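Local coordinates for glycosyl hydrolase family 62 protein (Coprinopsis cinerea, PDB 5B6T) that probably hydrolyses alpha-L-arabinofuranosyl side chains of arabinoxylan, as a family 62 alpha-L-arabinofuranosidase, at residues Tyr96-Ser107 with Trp118-Gly127. Sequence-based numbering, arbitrary orientation.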
ATOM      1  N   TYR A  96      14.545  -1.235  -1.799  1.00  7.20           N
ATOM      2  CA  TYR A  96      13.829  -0.429  -2.779  1.00  7.13           C
ATOM      3  C   TYR A  96      12.672   0.257  -2.102  1.00  6.86           C
ATOM      4  O   TYR A  96      12.025  -0.335  -1.197  1.00  7.23           O
ATOM      5  CB  TYR A  96      13.317  -1.275  -3.963  1.00  7.42           C
ATOM      6  CG  TYR A  96      14.349  -1.545  -5.017  1.00  7.57           C
ATOM      7  CD1 TYR A  96      15.398  -2.407  -4.787  1.00  7.71           C
ATOM      8  CD2 TYR A  96      14.280  -0.916  -6.256  1.00  7.66           C
ATOM      9  CE1 TYR A  96      16.384  -2.623  -5.751  1.00  7.85           C
ATOM     10  CE2 TYR A  96      15.243  -1.125  -7.210  1.00  8.15           C
ATOM     11  CZ  TYR A  96      16.287  -1.971  -6.964  1.00  8.26           C
ATOM     12  OH  TYR A  96      17.263  -2.182  -7.930  1.00  8.94           O
ATOM     13  N   LEU A  97      12.396   1.477  -2.553  1.00  6.76           N
ATOM     14  CA  LEU A  97      11.202   2.242  -2.183  1.00  6.85           C
ATOM     15  C   LEU A  97      10.535   2.626  -3.513  1.00  7.39           C
ATOM     16  O   LEU A  97      11.113   3.396  -4.297  1.00  7.12           O
ATOM     17  CB  LEU A  97      11.580   3.502  -1.396  1.00  7.33           C
ATOM     18  CG  LEU A  97      10.419   4.223  -0.720  1.00  7.36           C
ATOM     19  CD1 LEU A  97       9.788   3.379   0.401  1.00  7.47           C
ATOM     20  CD2 LEU A  97      10.847   5.592  -0.180  1.00  7.94           C
ATOM     21  N   VAL A  98       9.393   1.997  -3.762  1.00  6.90           N
ATOM     22  CA  VAL A  98       8.603   2.153  -4.957  1.00  7.13           C
ATOM     23  C   VAL A  98       7.490   3.145  -4.652  1.00  7.35           C
ATOM     24  O   VAL A  98       6.928   3.137  -3.550  1.00  7.67           O
ATOM     25  CB  VAL A  98       8.056   0.783  -5.407  1.00  7.25           C
ATOM     26  CG1 VAL A  98       6.987   0.922  -6.486  1.00  7.26           C
ATOM     27  CG2 VAL A  98       9.192  -0.073  -5.890  1.00  7.31           C
ATOM     28  N   TYR A  99       7.205   4.032  -5.592  1.00  7.48           N
ATOM     29  CA  TYR A  99       6.192   5.088  -5.406  1.00  7.79           C
ATOM     30  C   TYR A  99       5.856   5.695  -6.774  1.00  8.39           C
ATOM     31  O   TYR A  99       6.426   5.276  -7.807  1.00  8.10           O
ATOM     32  CB  TYR A  99       6.697   6.179  -4.431  1.00  7.83           C
ATOM     33  CG  TYR A  99       8.074   6.711  -4.807  1.00  7.60           C
ATOM     34  CD1 TYR A  99       9.216   6.125  -4.301  1.00  7.52           C
ATOM     35  CD2 TYR A  99       8.225   7.833  -5.621  1.00  8.03           C
ATOM     36  CE1 TYR A  99      10.467   6.575  -4.641  1.00  8.01           C
ATOM     37  CE2 TYR A  99       9.483   8.308  -5.951  1.00  8.27           C
ATOM     38  CZ  TYR A  99      10.611   7.685  -5.443  1.00  8.18           C
ATOM     39  OH  TYR A  99      11.885   8.116  -5.782  1.00  9.46           O
ATOM     40  N   GLN A 100       4.952   6.670  -6.770  1.00  8.30           N
ATOM     41  CA  GLN A 100       4.588   7.354  -8.021  1.00  8.32           C
ATOM     42  C   GLN A 100       5.072   8.794  -7.976  1.00  8.33           C
ATOM     43  O   GLN A 100       5.109   9.440  -6.922  1.00  8.06           O
ATOM     44  CB  GLN A 100       3.070   7.318  -8.215  1.00  8.79           C
ATOM     45  CG  GLN A 100       2.298   8.181  -7.224  1.00  9.04           C
ATOM     46  CD  GLN A 100       1.026   7.561  -6.688  1.00  9.37           C
ATOM     47  OE1 GLN A 100       0.908   6.357  -6.534  1.00  9.24           O
ATOM     48  NE2 GLN A 100       0.068   8.392  -6.394  1.00  9.46           N
ATOM     49  N   ASN A 101       5.459   9.297  -9.137  1.00  8.89           N
ATOM     50  CA  ASN A 101       5.883  10.670  -9.299  1.00  9.84           C
ATOM     51  C   ASN A 101       5.295  11.273 -10.575  1.00  9.98           C
ATOM     52  O   ASN A 101       5.829  12.275 -11.078  1.00 12.05           O
ATOM     53  CB  ASN A 101       7.414  10.767  -9.335  1.00  9.83           C
ATOM     54  CG  ASN A 101       8.013  10.177 -10.591  1.00 10.20           C
ATOM     55  OD1 ASN A 101       7.374   9.392 -11.305  1.00 10.26           O
ATOM     56  ND2 ASN A 101       9.268  10.538 -10.850  1.00 10.89           N
ATOM     57  N   GLY A 102       4.217  10.692 -11.074  1.00 10.39           N
ATOM     58  CA  GLY A 102       3.722  10.939 -12.443  1.00 10.76           C
ATOM     59  C   GLY A 102       4.028   9.761 -13.377  1.00 11.07           C
ATOM     60  O   GLY A 102       3.300   9.496 -14.368  1.00 13.27           O
ATOM     61  N   ASN A 103       5.097   9.044 -13.035  1.00  9.88           N
ATOM     62  CA  ASN A 103       5.466   7.759 -13.627  1.00  9.75           C
ATOM     63  C   ASN A 103       5.489   6.729 -12.476  1.00  9.48           C
ATOM     64  O   ASN A 103       5.163   7.068 -11.323  1.00 10.42           O
ATOM     65  CB  ASN A 103       6.833   7.930 -14.317  1.00  9.30           C
ATOM     66  CG  ASN A 103       7.127   6.876 -15.376  1.00  9.70           C
ATOM     67  OD1 ASN A 103       6.724   5.701 -15.314  1.00 10.41           O
ATOM     68  ND2 ASN A 103       7.932   7.283 -16.338  1.00 10.06           N
ATOM     69  N   ALA A 104       5.823   5.495 -12.780  1.00  8.58           N
ATOM     70  CA  ALA A 104       6.119   4.476 -11.778  1.00  8.50           C
ATOM     71  C   ALA A 104       7.587   4.600 -11.425  1.00  8.30           C
ATOM     72  O   ALA A 104       8.444   4.428 -12.283  1.00  8.72           O
ATOM     73  CB  ALA A 104       5.819   3.092 -12.347  1.00  8.57           C
ATOM     74  N   ALA A 105       7.875   4.932 -10.169  1.00  7.99           N
ATOM     75  CA  ALA A 105       9.223   5.319  -9.745  1.00  8.02           C
ATOM     76  C   ALA A 105       9.785   4.493  -8.612  1.00  8.00           C
ATOM     77  O   ALA A 105       9.056   3.750  -7.909  1.00  8.22           O
ATOM     78  CB  ALA A 105       9.239   6.783  -9.368  1.00  8.08           C
ATOM     79  N   TYR A 106      11.104   4.609  -8.421  1.00  7.97           N
ATOM     80  CA  TYR A 106      11.735   3.963  -7.292  1.00  7.86           C
ATOM     81  C   TYR A 106      13.014   4.659  -6.864  1.00  7.96           C
ATOM     82  O   TYR A 106      13.669   5.339  -7.681  1.00  7.63           O
ATOM     83  CB  TYR A 106      12.057   2.495  -7.606  1.00  7.94           C
ATOM     84  CG  TYR A 106      13.097   2.338  -8.704  1.00  8.44           C
ATOM     85  CD1 TYR A 106      12.707   2.334 -10.048  1.00  8.77           C
ATOM     86  CD2 TYR A 106      14.448   2.230  -8.400  1.00  8.74           C
ATOM     87  CE1 TYR A 106      13.635   2.221 -11.061  1.00  9.40           C
ATOM     88  CE2 TYR A 106      15.399   2.090  -9.408  1.00  9.51           C
ATOM     89  CZ  TYR A 106      14.981   2.115 -10.720  1.00  9.72           C
ATOM     90  OH  TYR A 106      15.906   1.988 -11.743  1.00 12.01           O
ATOM     91  N   SER A 107      13.334   4.487  -5.581  1.00  7.41           N
ATOM     92  CA  SER A 107      14.632   4.834  -5.000  1.00  7.58           C
ATOM     93  C   SER A 107      15.257   3.578  -4.409  1.00  7.50           C
ATOM     94  O   SER A 107      14.561   2.606  -4.100  1.00  7.46           O
ATOM     95  CB  SER A 107      14.472   5.896  -3.901  1.00  8.00           C
ATOM     96  OG  SER A 107      13.960   7.087  -4.439  1.00  8.14           O
ATOM     97  N   TRP A 118      18.117   7.623   0.642  1.00  8.99           N
ATOM     98  CA  TRP A 118      17.265   7.256  -0.505  1.00  8.12           C
ATOM     99  C   TRP A 118      17.580   8.077  -1.744  1.00  8.05           C
ATOM    100  O   TRP A 118      17.595   9.318  -1.716  1.00  8.22           O
ATOM    101  CB  TRP A 118      15.805   7.376  -0.131  1.00  7.46           C
ATOM    102  CG  TRP A 118      15.385   6.334   0.877  1.00  7.23           C
ATOM    103  CD1 TRP A 118      15.171   6.515   2.221  1.00  7.23           C
ATOM    104  CD2 TRP A 118      15.153   4.947   0.622  1.00  7.13           C
ATOM    105  NE1 TRP A 118      14.824   5.332   2.815  1.00  7.49           N
ATOM    106  CE2 TRP A 118      14.804   4.346   1.853  1.00  7.20           C
ATOM    107  CE3 TRP A 118      15.187   4.163  -0.528  1.00  7.36           C
ATOM    108  CZ2 TRP A 118      14.502   2.985   1.956  1.00  7.18           C
ATOM    109  CZ3 TRP A 118      14.898   2.820  -0.436  1.00  7.36           C
ATOM    110  CH2 TRP A 118      14.514   2.248   0.801  1.00  7.63           C
ATOM    111  N   THR A 119      17.801   7.372  -2.850  1.00  8.30           N
ATOM    112  CA  THR A 119      18.246   7.989  -4.092  1.00  8.28           C
ATOM    113  C   THR A 119      17.191   8.877  -4.727  1.00  8.22           C
ATOM    114  O   THR A 119      15.996   8.750  -4.477  1.00  7.91           O
ATOM    115  CB  THR A 119      18.693   6.915  -5.110  1.00  8.74           C
ATOM    116  OG1 THR A 119      17.633   5.947  -5.316  1.00  8.44           O
ATOM    117  CG2 THR A 119      19.933   6.212  -4.655  1.00  8.64           C
ATOM    118  N   ALA A 120      17.645   9.790  -5.590  1.00  8.25           N
ATOM    119  CA  ALA A 120      16.764  10.548  -6.437  1.00  8.78           C
ATOM    120  C   ALA A 120      15.972   9.585  -7.346  1.00  8.79           C
ATOM    121  O   ALA A 120      16.478   8.544  -7.696  1.00  9.63           O
ATOM    122  CB  ALA A 120      17.582  11.506  -7.300  1.00  8.88           C
ATOM    123  N   PRO A 121      14.729   9.942  -7.713  1.00  8.95           N
ATOM    124  CA  PRO A 121      13.866   8.966  -8.381  1.00  9.00           C
ATOM    125  C   PRO A 121      14.396   8.487  -9.733  1.00  9.62           C
ATOM    126  O   PRO A 121      14.980   9.289 -10.528  1.00  9.41           O
ATOM    127  CB  PRO A 121      12.563   9.718  -8.590  1.00  9.36           C
ATOM    128  CG  PRO A 121      12.555  10.794  -7.575  1.00  9.56           C
ATOM    129  CD  PRO A 121      14.006  11.180  -7.402  1.00  9.41           C
ATOM    130  N   ARG A 122      14.226   7.188  -9.973  1.00  9.45           N
ATOM    131  CA  ARG A 122      14.348   6.592 -11.321  1.00 10.80           C
ATOM    132  C   ARG A 122      12.985   5.999 -11.679  1.00 10.00           C
ATOM    133  O   ARG A 122      12.145   5.820 -10.792  1.00  9.68           O
ATOM    134  CB  ARG A 122      15.455   5.529 -11.361  1.00 12.98           C
ATOM    135  CG  ARG A 122      16.858   6.131 -11.291  1.00 17.00           C
ATOM    136  CD  ARG A 122      17.894   5.032 -11.117  1.00 22.76           C
ATOM    137  NE  ARG A 122      19.271   5.536 -11.042  1.00 29.37           N
ATOM    138  CZ  ARG A 122      20.309   5.101 -11.768  1.00 35.27           C
ATOM    139  NH1 ARG A 122      20.172   4.116 -12.659  1.00 38.01           N
ATOM    140  NH2 ARG A 122      21.508   5.658 -11.587  1.00 37.95           N
ATOM    141  N   THR A 123      12.732   5.734 -12.956  1.00  9.02           N
ATOM    142  CA  THR A 123      11.438   5.189 -13.348  1.00  9.77           C
ATOM    143  C   THR A 123      11.543   3.789 -13.979  1.00  9.40           C
ATOM    144  O   THR A 123      12.581   3.432 -14.548  1.00 10.02           O
ATOM    145  CB  THR A 123      10.676   6.123 -14.278  1.00 10.26           C
ATOM    146  OG1 THR A 123      11.438   6.336 -15.467  1.00 12.04           O
ATOM    147  CG2 THR A 123      10.400   7.455 -13.603  1.00 10.49           C
ATOM    148  N   PHE A 124      10.466   3.008 -13.827  1.00  8.83           N
ATOM    149  CA  PHE A 124      10.384   1.652 -14.350  1.00  9.06           C
ATOM    150  C   PHE A 124       9.991   1.635 -15.835  1.00  9.38           C
ATOM    151  O   PHE A 124      10.120   0.603 -16.517  1.00  9.89           O
ATOM    152  CB  PHE A 124       9.319   0.872 -13.555  1.00  8.86           C
ATOM    153  CG  PHE A 124       9.710   0.488 -12.159  1.00  8.62           C
ATOM    154  CD1 PHE A 124      10.743  -0.407 -11.928  1.00  8.77           C
ATOM    155  CD2 PHE A 124       9.019   1.005 -11.051  1.00  8.35           C
ATOM    156  CE1 PHE A 124      11.077  -0.798 -10.659  1.00  8.71           C
ATOM    157  CE2 PHE A 124       9.352   0.598  -9.758  1.00  8.34           C
ATOM    158  CZ  PHE A 124      10.390  -0.298  -9.570  1.00  8.62           C
ATOM    159  N   TYR A 125       9.418   2.736 -16.323  1.00  9.43           N
ATOM    160  CA  TYR A 125       9.042   2.870 -17.721  1.00  9.48           C
ATOM    161  C   TYR A 125       9.527   4.224 -18.227  1.00 10.35           C
ATOM    162  O   TYR A 125       9.697   5.146 -17.462  1.00  9.44           O
ATOM    163  CB  TYR A 125       7.523   2.871 -17.882  1.00  9.23           C
ATOM    164  CG  TYR A 125       6.748   1.693 -17.283  1.00  8.52           C
ATOM    165  CD1 TYR A 125       6.536   0.532 -18.011  1.00  8.85           C
ATOM    166  CD2 TYR A 125       6.145   1.804 -16.040  1.00  8.84           C
ATOM    167  CE1 TYR A 125       5.790  -0.498 -17.478  1.00  8.25           C
ATOM    168  CE2 TYR A 125       5.389   0.798 -15.507  1.00  8.54           C
ATOM    169  CZ  TYR A 125       5.195  -0.341 -16.217  1.00  8.46           C
ATOM    170  OH  TYR A 125       4.405  -1.340 -15.684  1.00  8.31           O
ATOM    171  N   SER A 126       9.633   4.367 -19.538  1.00 11.92           N
ATOM    172  CA  SER A 126      10.016   5.659 -20.109  1.00 14.15           C
ATOM    173  C   SER A 126       8.884   6.719 -20.060  1.00 14.05           C
ATOM    174  O   SER A 126       9.133   7.925 -20.110  1.00 16.27           O
ATOM    175  CB  SER A 126      10.571   5.438 -21.532  1.00 17.14           C
ATOM    176  OG  SER A 126       9.505   5.082 -22.401  1.00 20.12           O
ATOM    177  N   GLY A 127       7.646   6.274 -19.890  1.00 12.68           N
ATOM    178  CA  GLY A 127       6.486   7.141 -19.787  1.00 12.60           C
ATOM    179  C   GLY A 127       5.297   6.252 -19.498  1.00 11.75           C
ATOM    180  O   GLY A 127       5.461   5.056 -19.351  1.00 11.89           O
TER
HETATM  181  O   HOH W   1      16.402   5.784  -7.828  1.00 10.66           O
HETATM  182  O   HOH W   2      15.228   2.046 -14.158  1.00 28.98           O
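Tyr-106 and Arg-122 form the hydrogen-bonded antiparallel pair that ties the outermost strand, 122-123, to the hairpin strand 104-109, completing a four-stranded blade of the five-bladed beta-propeller known for family 62. Two backbone bonds join the pair, Arg-122 N to Tyr-106 O (3.0 Å) being nearly straight (177°). The tight part lies where Phe-124 packs against the hairpin: Tyr-106 CD1 sits over the centre of its ring, 3.5 Å from Phe-124 CZ, and Val-98 CG2 meets the ring edge. Phe-178, in a loop of the next blade, also meets this ring. Tyr-106 CG lies between its own backbone N and carbonyl carbon (chi1 65°), which brings the ring alongside Arg-122, whose CB covers one face, 3.5 Å from Tyr-106 CZ. Trp-118 lays its six-membered ring against Leu-97 CB.

The looser, wetter side starts at the Arg-122 chain, which runs extended away from the hairpin, while a water links Tyr-106 OH to Thr-123 O. At the hairpin turn, Asn-103 ND2 and Thr-123 OG1 grip Tyr-125 O from opposite faces of its carbonyl plane, and Asn-103 OD1 accepts from Ala-104 N (2.7 Å) on an in-plane lone pair. With an alanine here, Tyr-125 O would probably lose one of these two donors and Ala-104 N its side-chain acceptor. Away from this wet side, the buried Ser-107 OG accepts a hydrogen bond from Tyr-99 OH (2.7 Å) and donates one to Thr-119 O (2.6 Å).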